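Local coordinates for lectin (Trichosanthes anguina, PDB 4HR6), which probably binds carbohydrate as a non-toxic, three-chain seed lectin homologous to the type II ribosome-inactivating proteins, at residues 1-12 with 17-29. Numbering follows the deposited sequence.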
loop_
_atom_site.group_PDB
_atom_site.type_symbol
_atom_site.label_atom_id
_atom_site.label_comp_id
_atom_site.label_asym_id
_atom_site.label_seq_id
_atom_site.Cartn_x
_atom_site.Cartn_y
_atom_site.Cartn_z
ATOM N N ASN B 1 -24.622 15.246 4.895
ATOM C CA ASN B 1 -25.401 14.018 5.225
ATOM C C ASN B 1 -24.591 12.740 4.940
ATOM O O ASN B 1 -23.383 12.788 4.672
ATOM C CB ASN B 1 -26.720 13.992 4.450
ATOM C CG ASN B 1 -26.520 13.638 2.989
ATOM O OD1 ASN B 1 -25.686 14.243 2.311
ATOM N ND2 ASN B 1 -27.268 12.638 2.499
ATOM N N ARG B 2 -25.260 11.593 4.975
ATOM C CA ARG B 2 -24.552 10.343 5.080
ATOM C C ARG B 2 -24.393 9.557 3.771
ATOM O O ARG B 2 -23.598 8.624 3.704
ATOM C CB ARG B 2 -25.249 9.503 6.115
ATOM C CG ARG B 2 -24.540 8.210 6.397
ATOM C CD ARG B 2 -25.049 7.635 7.674
ATOM N NE ARG B 2 -24.886 6.208 7.680
ATOM C CZ ARG B 2 -25.339 5.433 8.656
ATOM N NH1 ARG B 2 -25.950 5.971 9.711
ATOM N NH2 ARG B 2 -25.160 4.117 8.586
ATOM N N PHE B 3 -25.125 9.943 2.735
ATOM C CA PHE B 3 -25.161 9.173 1.510
ATOM C C PHE B 3 -24.539 9.939 0.344
ATOM O O PHE B 3 -24.781 11.133 0.156
ATOM C CB PHE B 3 -26.603 8.720 1.230
ATOM C CG PHE B 3 -27.165 7.875 2.337
ATOM C CD1 PHE B 3 -28.050 8.402 3.254
ATOM C CD2 PHE B 3 -26.727 6.585 2.520
ATOM C CE1 PHE B 3 -28.520 7.640 4.295
ATOM C CE2 PHE B 3 -27.184 5.821 3.565
ATOM C CZ PHE B 3 -28.087 6.347 4.459
ATOM N N TYR B 4 -23.718 9.235 -0.423
ATOM C CA TYR B 4 -23.051 9.792 -1.589
ATOM C C TYR B 4 -23.672 9.167 -2.841
ATOM O O TYR B 4 -23.874 7.948 -2.895
ATOM C CB TYR B 4 -21.577 9.461 -1.491
ATOM C CG TYR B 4 -20.699 9.982 -2.589
ATOM C CD1 TYR B 4 -20.536 11.346 -2.805
ATOM C CD2 TYR B 4 -19.978 9.102 -3.388
ATOM C CE1 TYR B 4 -19.685 11.812 -3.807
ATOM C CE2 TYR B 4 -19.136 9.556 -4.378
ATOM C CZ TYR B 4 -18.987 10.903 -4.586
ATOM O OH TYR B 4 -18.132 11.307 -5.592
ATOM N N LEU B 5 -23.979 10.008 -3.822
ATOM C CA LEU B 5 -24.632 9.573 -5.048
ATOM C C LEU B 5 -23.673 9.605 -6.191
ATOM O O LEU B 5 -22.841 10.487 -6.326
ATOM C CB LEU B 5 -25.811 10.468 -5.424
ATOM C CG LEU B 5 -26.975 10.546 -4.443
ATOM C CD1 LEU B 5 -28.042 11.476 -5.004
ATOM C CD2 LEU B 5 -27.559 9.174 -4.167
ATOM N N LEU B 6 -23.881 8.664 -7.083
ATOM C CA LEU B 6 -22.908 8.333 -8.055
ATOM C C LEU B 6 -23.654 7.822 -9.269
ATOM O O LEU B 6 -24.455 6.898 -9.157
ATOM C CB LEU B 6 -22.079 7.257 -7.405
ATOM C CG LEU B 6 -20.751 6.956 -7.986
ATOM C CD1 LEU B 6 -19.836 6.602 -6.819
ATOM C CD2 LEU B 6 -20.938 5.835 -8.980
ATOM N N THR B 7 -23.399 8.413 -10.424
ATOM C CA THR B 7 -24.106 8.028 -11.641
ATOM C C THR B 7 -23.220 7.245 -12.611
ATOM O O THR B 7 -22.077 7.589 -12.855
ATOM C CB THR B 7 -24.683 9.273 -12.329
ATOM O OG1 THR B 7 -25.545 9.946 -11.402
ATOM C CG2 THR B 7 -25.498 8.907 -13.563
ATOM N N LEU B 8 -23.763 6.173 -13.161
ATOM C CA LEU B 8 -23.068 5.407 -14.190
ATOM C C LEU B 8 -23.968 5.376 -15.402
ATOM O O LEU B 8 -25.169 5.198 -15.264
ATOM C CB LEU B 8 -22.812 3.983 -13.722
ATOM C CG LEU B 8 -22.066 3.822 -12.408
ATOM C CD1 LEU B 8 -22.266 2.406 -11.903
ATOM C CD2 LEU B 8 -20.593 4.126 -12.591
ATOM N N THR B 9 -23.386 5.544 -16.584
ATOM C CA THR B 9 -24.142 5.581 -17.842
ATOM C C THR B 9 -23.560 4.580 -18.852
ATOM O O THR B 9 -22.378 4.611 -19.162
ATOM C CB THR B 9 -24.111 6.994 -18.426
ATOM O OG1 THR B 9 -24.677 7.897 -17.474
ATOM C CG2 THR B 9 -24.908 7.083 -19.739
ATOM N N SER B 10 -24.397 3.693 -19.367
ATOM C CA SER B 10 -23.948 2.705 -20.335
ATOM C C SER B 10 -23.724 3.328 -21.718
ATOM O O SER B 10 -24.021 4.496 -21.936
ATOM C CB SER B 10 -24.979 1.586 -20.452
ATOM O OG SER B 10 -26.090 2.045 -21.187
ATOM N N ASN B 11 -23.193 2.520 -22.636
ATOM C CA ASN B 11 -23.129 2.856 -24.071
ATOM C C ASN B 11 -24.486 2.983 -24.774
ATOM O O ASN B 11 -24.554 3.537 -25.855
ATOM C CB ASN B 11 -22.279 1.833 -24.821
ATOM C CG ASN B 11 -20.794 2.068 -24.623
ATOM O OD1 ASN B 11 -20.240 3.038 -25.123
ATOM N ND2 ASN B 11 -20.146 1.181 -23.897
ATOM N N LYS B 12 -25.557 2.476 -24.173
ATOM C CA LYS B 12 -26.910 2.750 -24.673
ATOM C C LYS B 12 -27.495 4.052 -24.105
ATOM O O LYS B 12 -28.676 4.317 -24.287
ATOM C CB LYS B 12 -27.850 1.591 -24.340
ATOM C CG LYS B 12 -27.485 0.277 -25.016
ATOM C CD LYS B 12 -28.111 -0.934 -24.322
ATOM C CE LYS B 12 -29.630 -0.932 -24.405
ATOM N NZ LYS B 12 -30.251 -1.974 -23.530
ATOM N N THR B 17 -28.442 5.674 -10.831
ATOM C CA THR B 17 -27.870 6.410 -9.729
ATOM C C THR B 17 -27.728 5.464 -8.553
ATOM O O THR B 17 -28.699 4.870 -8.101
ATOM C CB THR B 17 -28.750 7.593 -9.320
ATOM O OG1 THR B 17 -28.790 8.525 -10.390
ATOM C CG2 THR B 17 -28.177 8.298 -8.110
ATOM N N LEU B 18 -26.513 5.383 -8.040
ATOM C CA LEU B 18 -26.168 4.460 -6.996
ATOM C C LEU B 18 -25.847 5.238 -5.721
ATOM O O LEU B 18 -25.095 6.217 -5.756
ATOM C CB LEU B 18 -24.978 3.666 -7.483
ATOM C CG LEU B 18 -24.380 2.612 -6.582
ATOM C CD1 LEU B 18 -25.271 1.393 -6.525
ATOM C CD2 LEU B 18 -23.008 2.272 -7.144
ATOM N N ALA B 19 -26.429 4.811 -4.602
ATOM C CA ALA B 19 -26.269 5.516 -3.330
ATOM C C ALA B 19 -25.374 4.720 -2.394
ATOM O O ALA B 19 -25.532 3.513 -2.240
ATOM C CB ALA B 19 -27.628 5.773 -2.678
ATOM N N ILE B 20 -24.428 5.417 -1.786
ATOM C CA ILE B 20 -23.377 4.798 -0.996
ATOM C C ILE B 20 -23.377 5.409 0.390
ATOM O O ILE B 20 -23.361 6.624 0.524
ATOM C CB ILE B 20 -21.989 5.032 -1.640
ATOM C CG1 ILE B 20 -21.719 3.996 -2.726
ATOM C CG2 ILE B 20 -20.875 4.923 -0.614
ATOM C CD1 ILE B 20 -22.447 4.250 -4.011
ATOM N N ASP B 21 -23.390 4.550 1.403
ATOM C CA ASP B 21 -23.291 4.946 2.805
ATOM C C ASP B 21 -21.833 5.295 3.078
ATOM O O ASP B 21 -20.994 4.427 2.992
ATOM C CB ASP B 21 -23.722 3.760 3.670
ATOM C CG ASP B 21 -23.870 4.112 5.162
ATOM O OD1 ASP B 21 -23.314 5.126 5.624
ATOM O OD2 ASP B 21 -24.551 3.344 5.878
ATOM N N VAL B 22 -21.517 6.548 3.392
ATOM C CA VAL B 22 -20.106 6.937 3.610
ATOM C C VAL B 22 -19.529 6.368 4.907
ATOM O O VAL B 22 -18.323 6.290 5.069
ATOM C CB VAL B 22 -19.895 8.471 3.588
ATOM C CG1 VAL B 22 -20.522 9.073 2.333
ATOM C CG2 VAL B 22 -20.484 9.137 4.824
ATOM N N GLU B 23 -20.395 5.936 5.812
ATOM C CA GLU B 23 -19.949 5.401 7.077
ATOM C C GLU B 23 -19.353 3.983 6.971
ATOM O O GLU B 23 -18.394 3.680 7.674
ATOM C CB GLU B 23 -21.098 5.442 8.081
ATOM C CG GLU B 23 -20.622 5.672 9.494
ATOM C CD GLU B 23 -21.765 5.878 10.455
ATOM O OE1 GLU B 23 -22.003 4.961 11.275
ATOM O OE2 GLU B 23 -22.416 6.944 10.374
ATOM N N ASP B 24 -19.916 3.135 6.106
ATOM C CA ASP B 24 -19.437 1.759 5.883
ATOM C C ASP B 24 -18.855 1.590 4.481
ATOM O O ASP B 24 -18.344 0.528 4.130
ATOM C CB ASP B 24 -20.589 0.753 6.036
ATOM C CG ASP B 24 -21.176 0.707 7.459
ATOM O OD1 ASP B 24 -20.491 1.050 8.446
ATOM O OD2 ASP B 24 -22.343 0.305 7.591
ATOM N N MET B 25 -18.948 2.633 3.671
ATOM C CA MET B 25 -18.630 2.549 2.259
ATOM C C MET B 25 -19.224 1.311 1.579
ATOM O O MET B 25 -18.516 0.520 0.952
ATOM C CB MET B 25 -17.116 2.655 2.012
ATOM C CG MET B 25 -16.827 3.337 0.668
ATOM S SD MET B 25 -15.085 3.407 0.263
ATOM C CE MET B 25 -15.196 3.743 -1.494
ATOM N N VAL B 26 -20.535 1.158 1.718
ATOM C CA VAL B 26 -21.257 0.119 1.008
ATOM C C VAL B 26 -22.352 0.762 0.174
ATOM O O VAL B 26 -22.878 1.823 0.529
ATOM C CB VAL B 26 -21.911 -0.919 1.945
ATOM C CG1 VAL B 26 -20.844 -1.758 2.635
ATOM C CG2 VAL B 26 -22.829 -0.239 2.970
ATOM N N ALA B 27 -22.697 0.092 -0.917
ATOM C CA ALA B 27 -23.848 0.453 -1.712
ATOM C C ALA B 27 -25.116 0.081 -0.954
ATOM O O ALA B 27 -25.216 -1.000 -0.434
ATOM C CB ALA B 27 -23.799 -0.273 -3.042
ATOM N N VAL B 28 -26.070 0.989 -0.878
ATOM C CA VAL B 28 -27.324 0.710 -0.159
ATOM C C VAL B 28 -28.581 0.701 -1.026
ATOM O O VAL B 28 -29.583 0.100 -0.651
ATOM C CB VAL B 28 -27.548 1.697 1.013
ATOM C CG1 VAL B 28 -26.389 1.644 1.975
ATOM C CG2 VAL B 28 -27.751 3.113 0.531
ATOM N N ALA B 29 -28.558 1.427 -2.132
ATOM C CA ALA B 29 -29.723 1.546 -2.982
ATOM C C ALA B 29 -29.333 2.074 -4.340
ATOM O O ALA B 29 -28.250 2.637 -4.506
ATOM C CB ALA B 29 -30.727 2.509 -2.360
#
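Arg-2 and Asp-21 are joined by a two-pronged salt bridge at the open end of an antiparallel beta hairpin, strands 3-9 and 15-21, whose first strand is the outermost of the mixed sheet within this chain of the ribosome-inactivating-protein family. The arginine can be followed outward. Its CB lies over one face of the neighbouring Phe-3 ring, toward the rim. CG stands anti to the backbone N (chi1 -175°), and from there the extended chain carries CG and CD past Asp-21 OD1. Arg-2 NE donates to Asp-21 OD1 at 2.8 Å, almost straight and close to the guanidinium plane, while NH2 donates to OD2, which offers its syn lone pair. The side-on grip leaves one guanidinium face to the Glu-23 carboxylate, stacked at a tilt of 27°; Glu-23 OE2 stays 3.7 Å from Arg-2 NH1, a long salt bridge well out of the guanidinium plane, so charge alone is at work. OD1 of Asp-21 also receives the backbone N of Glu-23, closing an Asx turn, and this donor comes from the face opposite NE. Asp-21 is thereby fixed just where the chain turns into strand 26-32 through a G1 beta bulge formed with Met-25 and Val-26. Farther along, Leu-5 CD2 rests on Ala-19 CB. Thr-7, Leu-8 and Thr-9 continue the sheet by parallel pairing with another lectin chain. Back at the arginine, Val-22 N donates to Arg-2 O at 3.0 Å, nearly linear at 177°.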